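Local coordinates for 26S proteasome regulatory subunit rpn10 (Schizosaccharomyces pombe, PDB 2X5N), which protects polyubiquitin chains against disassembly by deubiquitinating enzymes and so promotes protein degradation by the 26S proteasome, at residues L2-L8 / Q105-A111; A84-D88 / V113-E119; A137-I141 / L152-I156. All blocks are in the same frame, centred on the assembly; numbering follows the deposited sequence. Where two conformers were deposited one is given.

Contact 1 (L2-L8 / Q105-A111); sequences LEATMIL and QRQRIVA. With SO4 (sulfate ion), chain B.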
loop_
_atom_site.group_PDB
_atom_site.type_symbol
_atom_site.label_atom_id
_atom_site.label_comp_id
_atom_site.label_asym_id
_atom_site.label_seq_id
_atom_site.Cartn_x
_atom_site.Cartn_y
_atom_site.Cartn_z
ATOM N N LEU A 2 7.302 -10.663 -12.200
ATOM C CA LEU A 2 6.885 -11.687 -11.264
ATOM C C LEU A 2 7.202 -11.220 -9.843
ATOM O O LEU A 2 8.369 -11.129 -9.447
ATOM C CB LEU A 2 7.587 -13.000 -11.585
ATOM C CG LEU A 2 7.328 -14.129 -10.595
ATOM C CD1 LEU A 2 5.891 -14.558 -10.625
ATOM C CD2 LEU A 2 8.207 -15.327 -10.947
ATOM N N GLU A 3 6.149 -10.872 -9.103
ATOM C CA GLU A 3 6.290 -10.292 -7.778
ATOM C C GLU A 3 5.106 -10.646 -6.868
ATOM O O GLU A 3 3.978 -10.863 -7.322
ATOM C CB GLU A 3 6.482 -8.763 -7.852
ATOM C CG GLU A 3 5.289 -7.996 -8.436
ATOM C CD GLU A 3 5.546 -6.509 -8.595
ATOM O OE1 GLU A 3 6.501 -5.985 -7.993
ATOM O OE2 GLU A 3 4.768 -5.844 -9.313
ATOM N N ALA A 4 5.403 -10.684 -5.574
ATOM C CA ALA A 4 4.430 -10.780 -4.498
ATOM C C ALA A 4 4.283 -9.401 -3.904
ATOM O O ALA A 4 5.288 -8.745 -3.586
ATOM C CB ALA A 4 4.955 -11.714 -3.417
ATOM N N THR A 5 3.048 -8.962 -3.708
ATOM C CA THR A 5 2.790 -7.603 -3.249
ATOM C C THR A 5 1.925 -7.633 -2.012
ATOM O O THR A 5 0.832 -8.211 -2.021
ATOM C CB THR A 5 2.052 -6.782 -4.331
ATOM O OG1 THR A 5 2.810 -6.767 -5.546
ATOM C CG2 THR A 5 1.817 -5.347 -3.911
ATOM N N MET A 6 2.409 -6.998 -0.949
ATOM C CA MET A 6 1.577 -6.749 0.218
ATOM C C MET A 6 0.971 -5.364 0.084
ATOM O O MET A 6 1.706 -4.378 -0.040
ATOM C CB MET A 6 2.369 -6.837 1.520
ATOM C CG MET A 6 2.857 -8.241 1.884
ATOM S SD MET A 6 1.553 -9.450 2.101
ATOM C CE MET A 6 0.628 -8.784 3.387
ATOM N N ILE A 7 -0.358 -5.312 0.094
ATOM C CA ILE A 7 -1.113 -4.073 0.019
ATOM C C ILE A 7 -1.546 -3.692 1.437
ATOM O O ILE A 7 -2.190 -4.464 2.116
ATOM C CB ILE A 7 -2.331 -4.184 -0.944
ATOM C CG1 ILE A 7 -1.854 -4.583 -2.358
ATOM C CG2 ILE A 7 -3.041 -2.864 -0.961
ATOM C CD1 ILE A 7 -2.932 -4.959 -3.332
ATOM N N LEU A 8 -1.129 -2.504 1.865
ATOM C CA LEU A 8 -1.329 -2.019 3.213
ATOM C C LEU A 8 -2.330 -0.879 3.186
ATOM O O LEU A 8 -2.071 0.179 2.585
ATOM C CB LEU A 8 -0.012 -1.494 3.795
ATOM C CG LEU A 8 0.912 -2.536 4.441
ATOM C CD1 LEU A 8 1.177 -3.738 3.517
ATOM C CD2 LEU A 8 2.236 -1.901 4.844
ATOM N N GLN A 105 9.386 -14.943 -6.740
ATOM C CA GLN A 105 8.737 -13.637 -6.752
ATOM C C GLN A 105 9.588 -12.561 -6.090
ATOM O O GLN A 105 10.069 -12.732 -4.982
ATOM C CB GLN A 105 7.407 -13.726 -5.996
ATOM C CG GLN A 105 6.266 -14.433 -6.706
ATOM C CD GLN A 105 5.088 -14.558 -5.792
ATOM O OE1 GLN A 105 5.186 -15.123 -4.700
ATOM N NE2 GLN A 105 4.014 -13.902 -6.154
ATOM N N ARG A 106 9.712 -11.436 -6.781
ATOM C CA ARG A 106 10.217 -10.215 -6.193
ATOM C C ARG A 106 9.280 -9.763 -5.086
ATOM O O ARG A 106 8.144 -10.225 -4.998
ATOM C CB ARG A 106 10.308 -9.128 -7.263
ATOM C CG ARG A 106 11.197 -9.478 -8.466
ATOM C CD ARG A 106 10.883 -8.554 -9.619
ATOM N NE ARG A 106 11.562 -8.869 -10.881
ATOM C CZ ARG A 106 12.772 -8.434 -11.206
ATOM N NH1 ARG A 106 13.474 -7.712 -10.342
ATOM N NH2 ARG A 106 13.290 -8.745 -12.386
ATOM N N GLN A 107 9.750 -8.845 -4.253
ATOM C CA GLN A 107 8.980 -8.398 -3.102
ATOM C C GLN A 107 8.600 -6.933 -3.228
ATOM O O GLN A 107 9.445 -6.082 -3.512
ATOM C CB GLN A 107 9.781 -8.613 -1.828
ATOM C CG GLN A 107 10.211 -10.078 -1.601
ATOM C CD GLN A 107 10.978 -10.220 -0.307
ATOM O OE1 GLN A 107 10.393 -10.152 0.752
ATOM N NE2 GLN A 107 12.282 -10.383 -0.388
ATOM N N ARG A 108 7.303 -6.654 -3.025
ATOM C CA ARG A 108 6.815 -5.282 -3.129
ATOM C C ARG A 108 5.776 -5.007 -2.047
ATOM O O ARG A 108 4.968 -5.871 -1.702
ATOM C CB ARG A 108 6.198 -5.020 -4.512
ATOM C CG ARG A 108 5.620 -3.592 -4.698
ATOM C CD ARG A 108 5.110 -3.345 -6.135
ATOM N NE ARG A 108 6.236 -3.334 -7.056
ATOM C CZ ARG A 108 7.045 -2.306 -7.254
ATOM N NH1 ARG A 108 6.788 -1.120 -6.732
ATOM N NH2 ARG A 108 8.120 -2.475 -7.995
ATOM N N ILE A 109 5.777 -3.769 -1.573
ATOM C CA ILE A 109 4.747 -3.231 -0.698
ATOM C C ILE A 109 4.063 -2.078 -1.416
ATOM O O ILE A 109 4.733 -1.224 -1.982
ATOM C CB ILE A 109 5.372 -2.705 0.624
ATOM C CG1 ILE A 109 5.975 -3.889 1.381
ATOM C CG2 ILE A 109 4.324 -1.945 1.442
ATOM C CD1 ILE A 109 6.788 -3.480 2.585
ATOM N N VAL A 110 2.727 -2.043 -1.388
ATOM C CA VAL A 110 1.961 -0.854 -1.817
ATOM C C VAL A 110 1.183 -0.381 -0.597
ATOM O O VAL A 110 0.351 -1.119 -0.104
ATOM C CB VAL A 110 1.007 -1.149 -2.994
ATOM C CG1 VAL A 110 0.205 0.095 -3.333
ATOM C CG2 VAL A 110 1.818 -1.586 -4.192
ATOM N N ALA A 111 1.506 0.805 -0.086
ATOM C CA ALA A 111 0.919 1.289 1.145
ATOM C C ALA A 111 0.180 2.599 0.940
ATOM O O ALA A 111 0.698 3.523 0.299
ATOM C CB ALA A 111 2.004 1.500 2.208
HETATM S S SO4 B . 10.512 -10.767 -14.147
HETATM O O1 SO4 B . 11.608 -9.836 -14.416
HETATM O O2 SO4 B . 9.368 -10.454 -15.024
HETATM O O3 SO4 B . 11.006 -12.105 -14.438
HETATM O O4 SO4 B . 10.183 -10.653 -12.757
HETATM O O HOH W 1 9.162 -5.332 -8.157
#
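Arg-108, Gln-105 and Glu-3 give up the most surface where these two strands meet, and all three act near the start of the pairing. Arg-108 stands out from the sheet on the face it shares with Glu-3, bringing its NE to 2.8 Å from Glu-3 OE1, a salt bridge with good hydrogen-bond geometry. A water reinforces it, donating to Glu-3 OE1 and accepting from Arg-108 NH2. Each has a second charged partner: Glu-3 OE2 pairs with Lys-39, and Arg-108 NH1 with Asp-139, so the ion pair extends beyond the two strands. Underneath runs the parallel pairing of two central strands in the vWA domain's Rossmann-like sheet, in which 2-8 is held by its even-numbered residues: Ala-4 N to Arg-106 O (2.8 Å), Arg-108 N to Ala-4 O (3.0 Å), and likewise through Met-6 to Leu-8. Thr-5 and Ile-7 offer their backbone to strand 47-52 instead. The face carrying Ala-4, Met-6 and Ile-109 packs under helix 86-98. Gln-105, just ahead of its strand, reaches across to 2-8: CG touches Leu-2 CD1 at 3.9 Å, and NE2 makes a weak hydrogen bond to Glu-3 O at 3.3 Å. At the same end, a sulfate, probably from the crystallisation liquor, accepts hydrogen bonds from Leu-2 N and the Arg-106 guanidinium.

Contact 2 (A84-D88 / V113-E119); sequences AKFGD and VGSPIVE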
loop_
_atom_site.group_PDB
_atom_site.type_symbol
_atom_site.label_atom_id
_atom_site.label_comp_id
_atom_site.label_asym_id
_atom_site.label_seq_id
_atom_site.Cartn_x
_atom_site.Cartn_y
_atom_site.Cartn_z
ATOM N N ALA A 84 -2.581 5.138 13.188
ATOM C CA ALA A 84 -1.827 4.439 12.163
ATOM C C ALA A 84 -0.405 4.209 12.642
ATOM O O ALA A 84 0.200 5.088 13.266
ATOM C CB ALA A 84 -1.821 5.247 10.892
ATOM N N LYS A 85 0.134 3.052 12.277
ATOM C CA LYS A 85 1.482 2.653 12.649
ATOM C C LYS A 85 2.239 2.279 11.391
ATOM O O LYS A 85 2.437 1.105 11.096
ATOM C CB LYS A 85 1.405 1.447 13.574
ATOM C CG LYS A 85 0.520 1.674 14.790
ATOM C CD LYS A 85 1.172 2.625 15.735
ATOM C CE LYS A 85 0.371 2.758 17.019
ATOM N NZ LYS A 85 1.143 3.536 18.026
ATOM N N PHE A 86 2.680 3.296 10.661
ATOM C CA PHE A 86 3.284 3.111 9.347
ATOM C C PHE A 86 4.532 2.218 9.382
ATOM O O PHE A 86 4.619 1.215 8.665
ATOM C CB PHE A 86 3.636 4.466 8.735
ATOM C CG PHE A 86 4.346 4.353 7.423
ATOM C CD1 PHE A 86 3.658 4.044 6.260
ATOM C CD2 PHE A 86 5.715 4.561 7.335
ATOM C CE1 PHE A 86 4.325 3.917 5.043
ATOM C CE2 PHE A 86 6.379 4.455 6.120
ATOM C CZ PHE A 86 5.679 4.136 4.986
ATOM N N GLY A 87 5.501 2.562 10.230
ATOM C CA GLY A 87 6.741 1.794 10.267
ATOM C C GLY A 87 6.530 0.350 10.723
ATOM O O GLY A 87 7.095 -0.581 10.161
ATOM N N ASP A 88 5.729 0.153 11.760
ATOM C CA ASP A 88 5.397 -1.211 12.169
ATOM C C ASP A 88 4.776 -1.966 11.005
ATOM O O ASP A 88 5.070 -3.140 10.792
ATOM C CB ASP A 88 4.412 -1.225 13.345
ATOM C CG ASP A 88 5.042 -0.862 14.666
ATOM O OD1 ASP A 88 6.271 -0.900 14.820
ATOM O OD2 ASP A 88 4.280 -0.591 15.602
ATOM N N VAL A 113 -1.233 5.966 2.822
ATOM C CA VAL A 113 -1.045 6.802 3.987
ATOM C C VAL A 113 -2.014 7.978 3.901
ATOM O O VAL A 113 -1.920 8.819 3.006
ATOM C CB VAL A 113 0.404 7.328 4.058
ATOM C CG1 VAL A 113 0.550 8.329 5.235
ATOM C CG2 VAL A 113 1.387 6.162 4.190
ATOM N N GLY A 114 -2.959 8.009 4.837
ATOM C CA GLY A 114 -3.930 9.093 4.955
ATOM C C GLY A 114 -3.932 9.684 6.341
ATOM O O GLY A 114 -4.889 10.351 6.740
ATOM N N SER A 115 -2.821 9.498 7.040
ATOM C CA SER A 115 -2.687 9.876 8.434
ATOM C C SER A 115 -1.253 10.326 8.687
ATOM O O SER A 115 -0.331 9.902 8.000
ATOM C CB SER A 115 -2.969 8.673 9.319
ATOM O OG SER A 115 -2.196 7.590 8.858
ATOM N N PRO A 116 -1.041 11.144 9.721
ATOM C CA PRO A 116 0.323 11.473 10.106
ATOM C C PRO A 116 1.256 10.310 10.337
ATOM O O PRO A 116 0.836 9.376 10.993
ATOM C CB PRO A 116 0.186 12.520 11.217
ATOM C CG PRO A 116 -1.223 12.977 11.144
ATOM C CD PRO A 116 -2.029 11.822 10.574
ATOM N N ILE A 117 2.462 10.327 9.817
ATOM C CA ILE A 117 3.358 9.198 10.061
ATOM C C ILE A 117 3.941 9.278 11.469
ATOM O O ILE A 117 4.427 10.316 11.884
ATOM C CB ILE A 117 4.427 9.123 8.993
ATOM C CG1 ILE A 117 3.764 8.700 7.681
ATOM C CG2 ILE A 117 5.532 8.131 9.378
ATOM C CD1 ILE A 117 4.671 8.686 6.491
ATOM N N VAL A 118 3.896 8.182 12.219
ATOM C CA VAL A 118 4.328 8.237 13.602
ATOM C C VAL A 118 5.861 8.347 13.690
ATOM O O VAL A 118 6.366 9.071 14.521
ATOM C CB VAL A 118 3.775 7.035 14.416
ATOM C CG1 VAL A 118 4.274 5.712 13.855
ATOM C CG2 VAL A 118 4.131 7.180 15.891
ATOM N N GLU A 119 6.593 7.656 12.818
ATOM C CA GLU A 119 8.056 7.780 12.750
ATOM C C GLU A 119 8.510 9.193 12.396
ATOM O O GLU A 119 7.883 9.865 11.576
ATOM C CB GLU A 119 8.624 6.813 11.708
ATOM C CG GLU A 119 8.658 5.362 12.178
ATOM C CD GLU A 119 7.296 4.688 12.168
ATOM O OE1 GLU A 119 6.381 5.100 11.429
ATOM O OE2 GLU A 119 7.137 3.700 12.890
HETATM O O HOH W 2 1.915 6.079 11.235
HETATM O O HOH W 3 4.768 2.396 13.397
#
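Polar, water-mediated and apolar interactions each do part of the work of fastening the start of helix 86-98 to the loop 113-119. The direct hydrogen bond runs from Gly-87 N to Glu-119 OE1 at 2.9 Å. It brings a carboxylate from a distant part of the chain to the first turn of a helix, where backbone NH groups lack partners within the helix, just beyond Lys-85 at the N-cap position. Absence of a side chain matters here, since a CB on Gly-87 would stand 2.2 Å from Glu-119 OE2. Two waters extend the polar link. One accepts from Asp-88 N and donates to Glu-119 OE2; the other accepts from both Phe-86 N and Val-118 N and makes a weak hydrogen bond to Ala-84 O. Apolar packing centres on Phe-86. Its CD1 meets Val-113 CG2 at 3.7 Å, while Ile-117 reaches over one ring face with its CD1 and brings CG2 to 4.1 Å from Phe-86 CD2. Leu-124 of helix 121-133 joins the same cluster. Ala-84 CB packs tightly on Ser-115 OG, 3.1 Å away, a hydroxyl whose hydrogen-bond partner is Asp-10 OD2. That link places the contact at the carboxyl end of the central parallel strands, where the loop with Asp-10 and Ser-12 probably matches the Asp-X-Ser-X-Ser motif of the metal-ion-dependent adhesion site in other vWA domains, although Trp-14 replaces the second serine.

Contact 3 (A137-I141 / L152-I156); sequences AIDII and LQHFI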
loop_
_atom_site.group_PDB
_atom_site.type_symbol
_atom_site.label_atom_id
_atom_site.label_comp_id
_atom_site.label_asym_id
_atom_site.label_seq_id
_atom_site.Cartn_x
_atom_site.Cartn_y
_atom_site.Cartn_z
ATOM N N ALA A 137 10.707 -3.442 -2.931
ATOM C CA ALA A 137 10.207 -2.226 -3.552
ATOM C C ALA A 137 8.994 -1.723 -2.797
ATOM O O ALA A 137 8.308 -2.494 -2.126
ATOM C CB ALA A 137 9.826 -2.501 -4.982
ATOM N N ILE A 138 8.734 -0.428 -2.906
ATOM C CA ILE A 138 7.582 0.142 -2.239
ATOM C C ILE A 138 7.000 1.290 -3.054
ATOM O O ILE A 138 7.731 2.122 -3.606
ATOM C CB ILE A 138 7.915 0.576 -0.801
ATOM C CG1 ILE A 138 6.668 1.152 -0.107
ATOM C CG2 ILE A 138 9.104 1.539 -0.777
ATOM C CD1 ILE A 138 6.692 1.063 1.387
ATOM N N ASP A 139 5.678 1.297 -3.114
ATOM C CA ASP A 139 4.891 2.409 -3.614
ATOM C C ASP A 139 4.040 2.936 -2.473
ATOM O O ASP A 139 3.476 2.171 -1.698
ATOM C CB ASP A 139 3.988 1.966 -4.758
ATOM C CG ASP A 139 4.756 1.335 -5.863
ATOM O OD1 ASP A 139 5.772 1.929 -6.281
ATOM O OD2 ASP A 139 4.341 0.248 -6.312
ATOM N N ILE A 140 3.950 4.250 -2.383
ATOM C CA ILE A 140 3.098 4.881 -1.382
ATOM C C ILE A 140 2.078 5.755 -2.075
ATOM O O ILE A 140 2.425 6.553 -2.934
ATOM C CB ILE A 140 3.907 5.739 -0.413
ATOM C CG1 ILE A 140 4.857 4.853 0.406
ATOM C CG2 ILE A 140 2.997 6.529 0.495
ATOM C CD1 ILE A 140 5.819 5.628 1.287
ATOM N N ILE A 141 0.817 5.585 -1.689
ATOM C CA ILE A 141 -0.293 6.431 -2.149
ATOM C C ILE A 141 -0.604 7.330 -0.961
ATOM O O ILE A 141 -1.090 6.861 0.061
ATOM C CB ILE A 141 -1.512 5.595 -2.532
ATOM C CG1 ILE A 141 -1.161 4.677 -3.713
ATOM C CG2 ILE A 141 -2.680 6.517 -2.874
ATOM C CD1 ILE A 141 -2.090 3.477 -3.891
ATOM N N LEU A 152 7.912 11.900 2.860
ATOM C CA LEU A 152 7.700 10.680 2.092
ATOM C C LEU A 152 8.480 10.681 0.781
ATOM O O LEU A 152 8.836 9.618 0.281
ATOM C CB LEU A 152 6.211 10.435 1.855
ATOM C CG LEU A 152 5.494 9.877 3.086
ATOM C CD1 LEU A 152 4.004 9.730 2.838
ATOM C CD2 LEU A 152 6.101 8.544 3.490
ATOM N N GLN A 153 8.761 11.856 0.224
ATOM C CA GLN A 153 9.573 11.919 -0.987
ATOM C C GLN A 153 10.995 11.476 -0.665
ATOM O O GLN A 153 11.611 10.737 -1.423
ATOM C CB GLN A 153 9.573 13.328 -1.593
ATOM C CG GLN A 153 10.403 13.460 -2.870
ATOM C CD GLN A 153 9.839 12.670 -4.034
ATOM O OE1 GLN A 153 8.693 12.866 -4.428
ATOM N NE2 GLN A 153 10.648 11.783 -4.601
ATOM N N HIS A 154 11.522 11.923 0.472
ATOM C CA HIS A 154 12.850 11.501 0.889
ATOM C C HIS A 154 12.903 9.998 1.175
ATOM O O HIS A 154 13.882 9.334 0.868
ATOM C CB HIS A 154 13.287 12.276 2.132
ATOM C CG HIS A 154 13.263 13.763 1.950
ATOM N ND1 HIS A 154 13.016 14.639 2.987
ATOM C CD2 HIS A 154 13.441 14.528 0.846
ATOM C CE1 HIS A 154 13.059 15.879 2.533
ATOM N NE2 HIS A 154 13.312 15.839 1.237
ATOM N N PHE A 155 11.846 9.473 1.773
ATOM C CA PHE A 155 11.717 8.046 2.030
ATOM C C PHE A 155 11.780 7.248 0.716
ATOM O O PHE A 155 12.553 6.291 0.576
ATOM C CB PHE A 155 10.392 7.800 2.754
ATOM C CG PHE A 155 10.021 6.330 2.898
ATOM C CD1 PHE A 155 10.436 5.580 3.984
ATOM C CD2 PHE A 155 9.242 5.714 1.941
ATOM C CE1 PHE A 155 10.089 4.253 4.115
ATOM C CE2 PHE A 155 8.890 4.382 2.062
ATOM C CZ PHE A 155 9.313 3.651 3.137
ATOM N N ILE A 156 10.957 7.633 -0.247
ATOM C CA ILE A 156 10.940 6.910 -1.511
ATOM C C ILE A 156 12.298 7.011 -2.214
ATOM O O ILE A 156 12.777 6.046 -2.780
ATOM C CB ILE A 156 9.761 7.373 -2.398
ATOM C CG1 ILE A 156 8.448 6.859 -1.795
ATOM C CG2 ILE A 156 9.913 6.820 -3.809
ATOM C CD1 ILE A 156 8.260 5.367 -1.956
#
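Where a helix packs on a sheet, every second strand residue can supply a projection, and the helix answers with residues spaced three and four apart. Here Ile-138 and Ile-140 project toward helix 151-159, with Asp-139 between them directed away. The sharpest bump is Ile-140 CD1, which enters a hollow lined by Leu-152, Phe-155 and Ile-156: it lies 3.7 Å from Leu-152 CD2, 3.4 Å from Phe-155 CE2 and 4.1 Å from Ile-156 CD1. The fit is reciprocal. Although its CA-to-CB bond points sideways, Ile-156 sends CD1 back to the strand, 3.7 Å from Ile-138 O and 4.1 Å from Ile-138 CG2, filling the dip between the two isoleucines. The Phe-155 ring meets both obliquely, with CE2 also 4.0 Å from Ile-138 CG2. No hydrogen bond crosses this interface; complementary apolar shape does the joining, and the segment axes come no closer than 9.9 Å. Leu-167 of strand 166-170 touches Ile-140, Leu-152 and Ile-156, while helix 121-133 meets Phe-155 through Leu-124 and Ala-128. The helix runs back against the strand at 163° between their N-to-C directions, as expected for the return limb of a beta-alpha-beta crossover, here joining the neighbouring parallel strands 136-143 and 166-170 in the Rossmann-like vWA fold.

The three contacts sample one alpha/beta domain at successive levels: strand on strand, loop on helix start, helix on sheet. Along the chain, contacts 1 and 2 cross, strand 106-113 and its following loop supplying the second segment of each, whereas contact 3 opens after both have closed. Contacts 1 and 2 lie 19 Å apart between centres, on opposite sides of the chain's centre; contact 3 is 13 Å from each. Strand 136-143 ties them together, pairing with 106-113, where Ile-141 probably hydrogen-bonds to both Ala-111 and Val-113, while Ile-117 packs on Leu-152. The vWA domain thus combines a mostly parallel sheet with helices and loops that share its apolar surface.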